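Twitching motility protein PilT (Aquifex aeolicus, PDB 2EYU) probably hydrolyses ATP as a P-loop motor of the type IV pilus, driving the pilus retraction that underlies twitching motility. Local coordinates at residues H131-V143 with R155-R169. The protein carries 1 engineered substitution. Residues are numbered along the deposited sequence; the frame is centred on the assembly and turned at random.
Sequences HTNTAIDTIHRIV and RIVLSFILQGIISQR
The hydroxyl of Thr-138 lies 3.5 Å from CD1 of Ile-165, the two side chains meeting tip to tip, and the same OG1 makes two hydrogen bonds within its own segment. It receives the proton of Thr-132 OG1 at 2.6 Å and passes its own to Thr-134 O. That carbonyl also takes the backbone N-H of Thr-138, from the opposite face of its plane, so the first turn of helix 135-143 is tied to the loop before it. With OG1 beside the backbone N (chi1 -73°), Thr-138 turns its CG2 against Ile-165 CD1 as well, while Ile-165 CG1 rests on Ala-135 CB at 3.9 Å.

At the loop end, Arg-169 NH2 donates to Asn-133 OD1 (2.9 Å). The bond is bent, 137° at the hydrogen; the oxygen lies in the guanidinium plane, at its edge, and the amide is turned 76° from that plane. Ser-167 OG hydrogen-bonds Thr-31 and also comes within 3.0 Å of Asn-133 O, a weak bond at most.

Farther along, Leu-158 CD1 packs against Ile-142 CG2 at 3.7 Å and Val-143 CG2 at 4.2 Å, and Val-143 CG1 meets the Arg-155 guanidinium obliquely.

Helix 135-144 thus runs across strand 162-171, a helix packed on the mixed sheet of a P-loop NTPase fold. Thr-138 also touches the neighbouring parallel strand 26-31, which leads into the probable Walker A loop contacted by Asn-133, while helix 200-209 packs against Ala-135 and Ile-139.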
loop_
_atom_site.group_PDB
_atom_site.type_symbol
_atom_site.label_atom_id
_atom_site.label_comp_id
_atom_site.label_asym_id
_atom_site.label_seq_id
_atom_site.Cartn_x
_atom_site.Cartn_y
_atom_site.Cartn_z
ATOM N N HIS A 131 5.102 -0.946 7.911
ATOM C CA HIS A 131 4.411 -0.483 9.117
ATOM C C HIS A 131 4.369 1.021 9.279
ATOM O O HIS A 131 4.024 1.565 10.345
ATOM C CB HIS A 131 5.098 -1.105 10.348
ATOM C CG HIS A 131 4.565 -2.478 10.643
ATOM N ND1 HIS A 131 5.387 -3.575 10.788
ATOM C CD2 HIS A 131 3.312 -2.937 10.850
ATOM C CE1 HIS A 131 4.663 -4.645 11.053
ATOM N NE2 HIS A 131 3.394 -4.291 11.096
ATOM N N THR A 132 4.698 1.758 8.225
ATOM C CA THR A 132 4.615 3.222 8.270
ATOM C C THR A 132 3.180 3.693 8.319
ATOM O O THR A 132 2.257 2.999 7.879
ATOM C CB THR A 132 5.302 3.832 7.032
ATOM O OG1 THR A 132 4.755 3.187 5.873
ATOM C CG2 THR A 132 6.794 3.548 7.031
ATOM N N ASN A 133 2.970 4.895 8.858
ATOM C CA ASN A 133 1.599 5.336 9.104
ATOM C C ASN A 133 1.036 6.217 8.005
ATOM O O ASN A 133 -0.184 6.379 7.967
ATOM C CB ASN A 133 1.541 6.078 10.451
ATOM C CG ASN A 133 0.951 5.172 11.523
ATOM O OD1 ASN A 133 0.362 5.629 12.500
ATOM N ND2 ASN A 133 1.116 3.868 11.314
ATOM N N THR A 134 1.884 6.778 7.153
ATOM C CA THR A 134 1.442 7.801 6.196
ATOM C C THR A 134 2.050 7.601 4.825
ATOM O O THR A 134 3.079 6.944 4.675
ATOM C CB THR A 134 1.848 9.164 6.802
ATOM O OG1 THR A 134 0.804 9.532 7.740
ATOM C CG2 THR A 134 1.936 10.290 5.806
ATOM N N ALA A 135 1.437 8.143 3.782
ATOM C CA ALA A 135 1.963 7.955 2.436
ATOM C C ALA A 135 3.365 8.552 2.366
ATOM O O ALA A 135 4.229 7.983 1.704
ATOM C CB ALA A 135 1.030 8.571 1.408
ATOM N N ILE A 136 3.534 9.672 3.066
ATOM C CA ILE A 136 4.795 10.390 3.086
ATOM C C ILE A 136 5.865 9.630 3.860
ATOM O O ILE A 136 7.023 9.551 3.439
ATOM C CB ILE A 136 4.629 11.771 3.745
ATOM C CG1 ILE A 136 3.614 12.692 3.066
ATOM C CG2 ILE A 136 5.977 12.463 3.888
ATOM C CD1 ILE A 136 3.014 13.711 4.015
ATOM N N ASP A 137 5.511 9.084 5.024
ATOM C CA ASP A 137 6.553 8.382 5.793
ATOM C C ASP A 137 7.025 7.158 5.020
ATOM O O ASP A 137 8.148 6.678 5.152
ATOM C CB ASP A 137 6.059 7.907 7.157
ATOM C CG ASP A 137 5.333 8.969 7.945
ATOM O OD1 ASP A 137 4.464 8.606 8.768
ATOM O OD2 ASP A 137 5.633 10.163 7.738
ATOM N N THR A 138 6.073 6.648 4.243
ATOM C CA THR A 138 6.278 5.435 3.447
ATOM C C THR A 138 7.421 5.616 2.460
ATOM O O THR A 138 8.277 4.741 2.328
ATOM C CB THR A 138 4.967 5.057 2.741
ATOM O OG1 THR A 138 4.082 4.525 3.750
ATOM C CG2 THR A 138 5.190 3.985 1.688
ATOM N N ILE A 139 7.380 6.796 1.843
ATOM C CA ILE A 139 8.397 7.159 0.850
ATOM C C ILE A 139 9.747 7.366 1.496
ATOM O O ILE A 139 10.786 6.959 0.994
ATOM C CB ILE A 139 7.965 8.408 0.066
ATOM C CG1 ILE A 139 6.692 8.137 -0.721
ATOM C CG2 ILE A 139 9.102 8.913 -0.819
ATOM C CD1 ILE A 139 6.027 9.376 -1.305
ATOM N N HIS A 140 9.743 7.992 2.667
ATOM C CA HIS A 140 10.988 8.203 3.398
ATOM C C HIS A 140 11.605 6.925 3.927
ATOM O O HIS A 140 12.828 6.729 3.961
ATOM C CB HIS A 140 10.650 9.134 4.570
ATOM C CG HIS A 140 10.499 10.567 4.162
ATOM N ND1 HIS A 140 11.446 11.245 3.427
ATOM C CD2 HIS A 140 9.516 11.456 4.404
ATOM C CE1 HIS A 140 11.050 12.488 3.227
ATOM N NE2 HIS A 140 9.870 12.638 3.811
ATOM N N ARG A 141 10.775 5.987 4.391
ATOM C CA ARG A 141 11.326 4.719 4.855
ATOM C C ARG A 141 11.966 3.961 3.704
ATOM O O ARG A 141 13.053 3.388 3.804
ATOM C CB ARG A 141 10.233 3.856 5.491
ATOM C CG ARG A 141 10.629 2.407 5.717
ATOM C CD ARG A 141 10.970 2.089 7.152
ATOM N NE ARG A 141 9.996 2.512 8.135
ATOM C CZ ARG A 141 9.242 1.778 8.940
ATOM N NH1 ARG A 141 9.295 0.456 8.928
ATOM N NH2 ARG A 141 8.402 2.374 9.781
ATOM N N ILE A 142 11.262 3.961 2.569
ATOM C CA ILE A 142 11.780 3.236 1.414
ATOM C C ILE A 142 13.116 3.847 1.003
ATOM O O ILE A 142 14.098 3.129 0.852
ATOM C CB ILE A 142 10.810 3.231 0.228
ATOM C CG1 ILE A 142 9.603 2.307 0.426
ATOM C CG2 ILE A 142 11.557 2.866 -1.054
ATOM C CD1 ILE A 142 10.058 0.913 0.835
ATOM N N VAL A 143 13.167 5.169 0.840
ATOM C CA VAL A 143 14.408 5.763 0.355
ATOM C C VAL A 143 15.531 5.735 1.383
ATOM O O VAL A 143 16.676 5.400 1.069
ATOM C CB VAL A 143 14.141 7.229 -0.057
ATOM C CG1 VAL A 143 15.462 7.951 -0.294
ATOM C CG2 VAL A 143 13.237 7.244 -1.274
ATOM N N ARG A 155 14.957 7.430 -5.102
ATOM C CA ARG A 155 13.803 8.338 -5.165
ATOM C C ARG A 155 13.215 8.403 -6.573
ATOM O O ARG A 155 11.999 8.340 -6.770
ATOM C CB ARG A 155 14.176 9.731 -4.680
ATOM C CG ARG A 155 13.003 10.649 -4.380
ATOM C CD ARG A 155 13.466 12.054 -4.033
ATOM N NE ARG A 155 14.912 12.170 -3.923
ATOM C CZ ARG A 155 15.715 12.027 -2.887
ATOM N NH1 ARG A 155 15.258 11.719 -1.681
ATOM N NH2 ARG A 155 17.027 12.187 -3.041
ATOM N N ILE A 156 14.055 8.517 -7.589
ATOM C CA ILE A 156 13.541 8.685 -8.962
ATOM C C ILE A 156 13.063 7.368 -9.553
ATOM O O ILE A 156 12.164 7.380 -10.392
ATOM C CB ILE A 156 14.616 9.365 -9.835
ATOM C CG1 ILE A 156 14.818 10.842 -9.493
ATOM C CG2 ILE A 156 14.303 9.163 -11.321
ATOM C CD1 ILE A 156 16.244 11.318 -9.401
ATOM N N VAL A 157 13.579 6.213 -9.170
ATOM C CA VAL A 157 12.961 4.933 -9.556
ATOM C C VAL A 157 11.526 4.881 -9.064
ATOM O O VAL A 157 10.596 4.530 -9.787
ATOM C CB VAL A 157 13.737 3.740 -8.966
ATOM C CG1 VAL A 157 13.000 2.425 -9.150
ATOM C CG2 VAL A 157 15.132 3.624 -9.581
ATOM N N LEU A 158 11.308 5.234 -7.785
ATOM C CA LEU A 158 9.958 5.230 -7.262
ATOM C C LEU A 158 9.070 6.148 -8.098
ATOM O O LEU A 158 7.927 5.801 -8.362
ATOM C CB LEU A 158 9.895 5.719 -5.815
ATOM C CG LEU A 158 9.951 4.713 -4.674
ATOM C CD1 LEU A 158 10.100 5.450 -3.346
ATOM C CD2 LEU A 158 8.724 3.803 -4.660
ATOM N N SER A 159 9.628 7.309 -8.479
ATOM C CA SER A 159 8.777 8.254 -9.199
ATOM C C SER A 159 8.227 7.653 -10.481
ATOM O O SER A 159 7.171 8.096 -10.951
ATOM C CB SER A 159 9.532 9.559 -9.481
ATOM O OG SER A 159 10.396 9.440 -10.612
ATOM N N PHE A 160 8.927 6.672 -11.064
ATOM C CA PHE A 160 8.443 6.055 -12.300
ATOM C C PHE A 160 7.713 4.736 -12.074
ATOM O O PHE A 160 6.939 4.277 -12.917
ATOM C CB PHE A 160 9.595 5.732 -13.233
ATOM C CG PHE A 160 10.256 6.909 -13.925
ATOM C CD1 PHE A 160 9.748 7.375 -15.125
ATOM C CD2 PHE A 160 11.357 7.488 -13.332
ATOM C CE1 PHE A 160 10.390 8.449 -15.725
ATOM C CE2 PHE A 160 11.999 8.552 -13.942
ATOM C CZ PHE A 160 11.496 9.020 -15.142
ATOM N N ILE A 161 7.971 4.062 -10.954
ATOM C CA ILE A 161 7.424 2.702 -10.859
ATOM C C ILE A 161 6.370 2.585 -9.753
ATOM O O ILE A 161 5.624 1.598 -9.828
ATOM C CB ILE A 161 8.531 1.667 -10.637
ATOM C CG1 ILE A 161 9.166 1.720 -9.240
ATOM C CG2 ILE A 161 9.615 1.801 -11.702
ATOM C CD1 ILE A 161 9.778 0.402 -8.798
ATOM N N LEU A 162 6.304 3.529 -8.834
ATOM C CA LEU A 162 5.268 3.575 -7.799
ATOM C C LEU A 162 3.881 3.672 -8.406
ATOM O O LEU A 162 3.584 4.568 -9.202
ATOM C CB LEU A 162 5.516 4.745 -6.832
ATOM C CG LEU A 162 4.604 4.807 -5.601
ATOM C CD1 LEU A 162 4.642 3.520 -4.782
ATOM C CD2 LEU A 162 4.983 5.994 -4.729
ATOM N N GLN A 163 2.995 2.750 -8.049
ATOM C CA GLN A 163 1.646 2.696 -8.607
ATOM C C GLN A 163 0.618 3.221 -7.622
ATOM O O GLN A 163 -0.394 3.844 -7.932
ATOM C CB GLN A 163 1.312 1.239 -8.960
ATOM C CG GLN A 163 2.188 0.773 -10.134
ATOM C CD GLN A 163 2.352 1.916 -11.126
ATOM O OE1 GLN A 163 1.407 2.248 -11.838
ATOM N NE2 GLN A 163 3.537 2.515 -11.150
ATOM N N GLY A 164 0.900 2.957 -6.339
ATOM C CA GLY A 164 -0.127 3.445 -5.384
ATOM C C GLY A 164 0.357 3.138 -3.979
ATOM O O GLY A 164 1.032 2.133 -3.739
ATOM N N ILE A 165 -0.011 3.975 -3.015
ATOM C CA ILE A 165 0.256 3.482 -1.655
ATOM C C ILE A 165 -0.987 3.811 -0.813
ATOM O O ILE A 165 -1.466 4.930 -0.931
ATOM C CB ILE A 165 1.530 4.009 -0.992
ATOM C CG1 ILE A 165 1.242 4.916 0.204
ATOM C CG2 ILE A 165 2.483 4.670 -1.979
ATOM C CD1 ILE A 165 1.406 4.220 1.531
ATOM N N ILE A 166 -1.434 2.806 -0.064
ATOM C CA ILE A 166 -2.571 2.906 0.832
ATOM C C ILE A 166 -2.096 2.840 2.282
ATOM O O ILE A 166 -1.462 1.826 2.596
ATOM C CB ILE A 166 -3.529 1.712 0.631
ATOM C CG1 ILE A 166 -3.807 1.346 -0.831
ATOM C CG2 ILE A 166 -4.831 1.950 1.391
ATOM C CD1 ILE A 166 -4.970 0.388 -0.961
ATOM N N SER A 167 -2.389 3.847 3.083
ATOM C CA SER A 167 -2.087 3.872 4.510
ATOM C C SER A 167 -3.372 3.561 5.277
ATOM O O SER A 167 -4.310 4.337 5.165
ATOM C CB SER A 167 -1.561 5.239 4.916
ATOM O OG SER A 167 -0.169 5.246 5.142
ATOM N N GLN A 168 -3.496 2.473 6.035
ATOM C CA GLN A 168 -4.792 2.145 6.625
ATOM C C GLN A 168 -4.781 2.193 8.148
ATOM O O GLN A 168 -3.761 1.941 8.763
ATOM C CB GLN A 168 -5.253 0.736 6.247
ATOM C CG GLN A 168 -5.842 0.533 4.859
ATOM C CD GLN A 168 -5.729 -0.939 4.450
ATOM O OE1 GLN A 168 -6.081 -1.787 5.276
ATOM N NE2 GLN A 168 -5.206 -1.203 3.272
ATOM N N ARG A 169 -5.953 2.478 8.701
ATOM C CA ARG A 169 -6.219 2.281 10.116
ATOM C C ARG A 169 -7.674 1.821 10.261
ATOM O O ARG A 169 -8.540 2.262 9.502
ATOM C CB ARG A 169 -5.964 3.538 10.929
ATOM C CG ARG A 169 -5.706 3.270 12.406
ATOM C CD ARG A 169 -5.390 4.566 13.140
ATOM N NE ARG A 169 -3.951 4.825 13.160
ATOM C CZ ARG A 169 -3.271 5.217 14.230
ATOM N NH1 ARG A 169 -3.892 5.405 15.388
ATOM N NH2 ARG A 169 -1.966 5.423 14.139
#